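Local coordinates for mbSHANK1 protein (Monosiga brevicollis, PDB 6X23) that binds short peptide ligands such as that of GIRK3 through its PDZ domain and, as part of a SHANK-like scaffold, probably serves as an adaptor for receptors, at residues V82-I85 / K86-G89. Sequence-based numbering, arbitrary orientation.
Sequences VDEI and KRSG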
ATOM      1  N   VAL A  82       5.369  -1.956   6.755  1.00 28.60           N
ATOM      2  CA  VAL A  82       6.307  -1.004   6.163  1.00 27.55           C
ATOM      3  C   VAL A  82       7.683  -1.641   5.978  1.00 32.28           C
ATOM      4  O   VAL A  82       8.302  -1.535   4.904  1.00 28.48           O
ATOM      5  CB  VAL A  82       6.372   0.275   7.016  1.00 30.50           C
ATOM      6  CG1 VAL A  82       7.608   1.083   6.692  1.00 33.91           C
ATOM      7  CG2 VAL A  82       5.151   1.114   6.738  1.00 35.17           C
ATOM      8  N   ASP A  83       8.177  -2.323   7.020  1.00 33.91           N
ATOM      9  CA  ASP A  83       9.500  -2.934   6.932  1.00 35.30           C
ATOM     10  C   ASP A  83       9.571  -3.925   5.784  1.00 27.73           C
ATOM     11  O   ASP A  83      10.543  -3.928   5.022  1.00 28.52           O
ATOM     12  CB  ASP A  83       9.864  -3.617   8.248  1.00 38.85           C
ATOM     13  CG  ASP A  83      10.328  -2.634   9.308  1.00 44.60           C
ATOM     14  OD1 ASP A  83      10.674  -1.467   8.969  1.00 41.33           O
ATOM     15  OD2 ASP A  83      10.341  -3.043  10.489  1.00 50.72           O
ATOM     16  N   GLU A  84       8.542  -4.760   5.633  1.00 24.80           N
ATOM     17  CA  GLU A  84       8.532  -5.719   4.538  1.00 24.86           C
ATOM     18  C   GLU A  84       8.390  -5.017   3.194  1.00 23.89           C
ATOM     19  O   GLU A  84       8.973  -5.453   2.189  1.00 20.32           O
ATOM     20  CB  GLU A  84       7.414  -6.742   4.746  1.00 22.50           C
ATOM     21  CG  GLU A  84       7.738  -7.791   5.812  1.00 30.98           C
ATOM     22  CD  GLU A  84       8.925  -8.671   5.433  1.00 26.98           C
ATOM     23  OE1 GLU A  84       8.712  -9.783   4.888  1.00 31.10           O
ATOM     24  OE2 GLU A  84      10.078  -8.251   5.672  1.00 21.63           O
ATOM     25  N   ILE A  85       7.644  -3.922   3.149  1.00 24.74           N
ATOM     26  CA  ILE A  85       7.615  -3.153   1.914  1.00 24.58           C
ATOM     27  C   ILE A  85       9.021  -2.670   1.560  1.00 23.46           C
ATOM     28  O   ILE A  85       9.474  -2.815   0.419  1.00 20.88           O
ATOM     29  CB  ILE A  85       6.601  -2.006   2.032  1.00 19.50           C
ATOM     30  CG1 ILE A  85       5.187  -2.606   1.938  1.00 18.56           C
ATOM     31  CG2 ILE A  85       6.884  -0.962   0.959  1.00 22.65           C
ATOM     32  CD1 ILE A  85       4.051  -1.635   2.126  1.00 15.60           C
ATOM     33  N   LYS A  86       9.759  -2.156   2.543  1.00 28.05           N
ATOM     34  CA  LYS A  86      11.111  -1.683   2.253  1.00 30.52           C
ATOM     35  C   LYS A  86      12.065  -2.823   1.920  1.00 29.74           C
ATOM     36  O   LYS A  86      13.056  -2.594   1.202  1.00 21.91           O
ATOM     37  CB  LYS A  86      11.659  -0.874   3.431  1.00 28.36           C
ATOM     38  CG  LYS A  86      10.841   0.378   3.713  1.00 31.34           C
ATOM     39  CD  LYS A  86      11.081   0.905   5.109  1.00 36.44           C
ATOM     40  CE  LYS A  86      11.101   2.420   5.084  1.00 46.17           C
ATOM     41  NZ  LYS A  86      10.681   3.037   6.377  1.00 52.00           N
ATOM     42  N   ARG A  87      11.779  -4.042   2.415  1.00 24.90           N
ATOM     43  CA  ARG A  87      12.645  -5.198   2.251  1.00 19.42           C
ATOM     44  C   ARG A  87      12.303  -6.013   1.014  1.00 26.64           C
ATOM     45  O   ARG A  87      12.967  -7.039   0.741  1.00 20.12           O
ATOM     46  CB  ARG A  87      12.575  -6.063   3.498  1.00 16.70           C
ATOM     47  CG  ARG A  87      13.326  -5.437   4.636  1.00 22.66           C
ATOM     48  CD  ARG A  87      13.206  -6.255   5.917  1.00 27.99           C
ATOM     49  NE  ARG A  87      13.826  -7.563   5.770  1.00 21.27           N
ATOM     50  CZ  ARG A  87      15.127  -7.767   5.878  1.00 26.08           C
ATOM     51  NH1 ARG A  87      15.908  -6.729   6.141  1.00 19.75           N
ATOM     52  NH2 ARG A  87      15.639  -8.995   5.733  1.00 24.30           N
ATOM     53  N   SER A  88      11.287  -5.572   0.263  1.00 21.36           N
ATOM     54  CA  SER A  88      10.800  -6.316  -0.890  1.00 19.37           C
ATOM     55  C   SER A  88      11.762  -6.244  -2.056  1.00 24.88           C
ATOM     56  O   SER A  88      11.628  -7.032  -2.998  1.00 25.31           O
ATOM     57  CB  SER A  88       9.435  -5.797  -1.319  1.00 17.74           C
ATOM     58  OG  SER A  88       8.876  -6.622  -2.313  1.00 21.42           O
ATOM     59  N   GLY A  89      12.729  -5.333  -2.008  1.00 21.95           N
ATOM     60  CA  GLY A  89      13.683  -5.210  -3.086  1.00 21.63           C
ATOM     61  C   GLY A  89      13.222  -4.245  -4.153  1.00 29.49           C
ATOM     62  O   GLY A  89      12.584  -3.225  -3.882  1.00 23.00           O
TER
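The amide N of Arg87 is shared by two carbonyls, Asp83 O at 2.9 Å and Glu84 O at 3.1 Å, both bonds weak and poorly aligned. Such forked donation is common where an alpha-helix runs out. One residue earlier the pattern is still regular: Lys86 N donates to Val82 O at 2.8 Å, a sound bond. One residue later only a weak i to i-3 bond is left, from Ser88 N to Ile85 O at 3.3 Å, and Gly89 leaves the helix with positive phi, in a backbone conformation where a CB would press on the carbonyl O of Ser88. The helix, residues 78-87, is the one that flanks the ligand groove of a PDZ domain, and Val82 and Ile85 both pack on the bound peptide. Ile85 also reaches inward to Leu65, Leu68 and Phe24, while its carbonyl accepts a further bond from Arg19. Lys86 runs alongside Val82 in the same direction, bringing NZ to 3.7 Å from Val82 CG1, with Arg79 close by as a like charge; Arg79 itself pairs with Asp83. Glu84 and Arg87 make a long salt bridge, OE2 to NE at 3.8 Å. A bend at chi2 (-64°) swings the Glu84 carboxylate back toward the arginine, where OE2 lies at the guanidinium edge with the two planes 17° apart. Ser88 turns OG away from its own backbone N (chi1 -172°) to bond with Val91 O and Asn69 ND2, joining the end of the helix to strand 91-99 through Val91 and to the turn after strand 64-68 through Asn69.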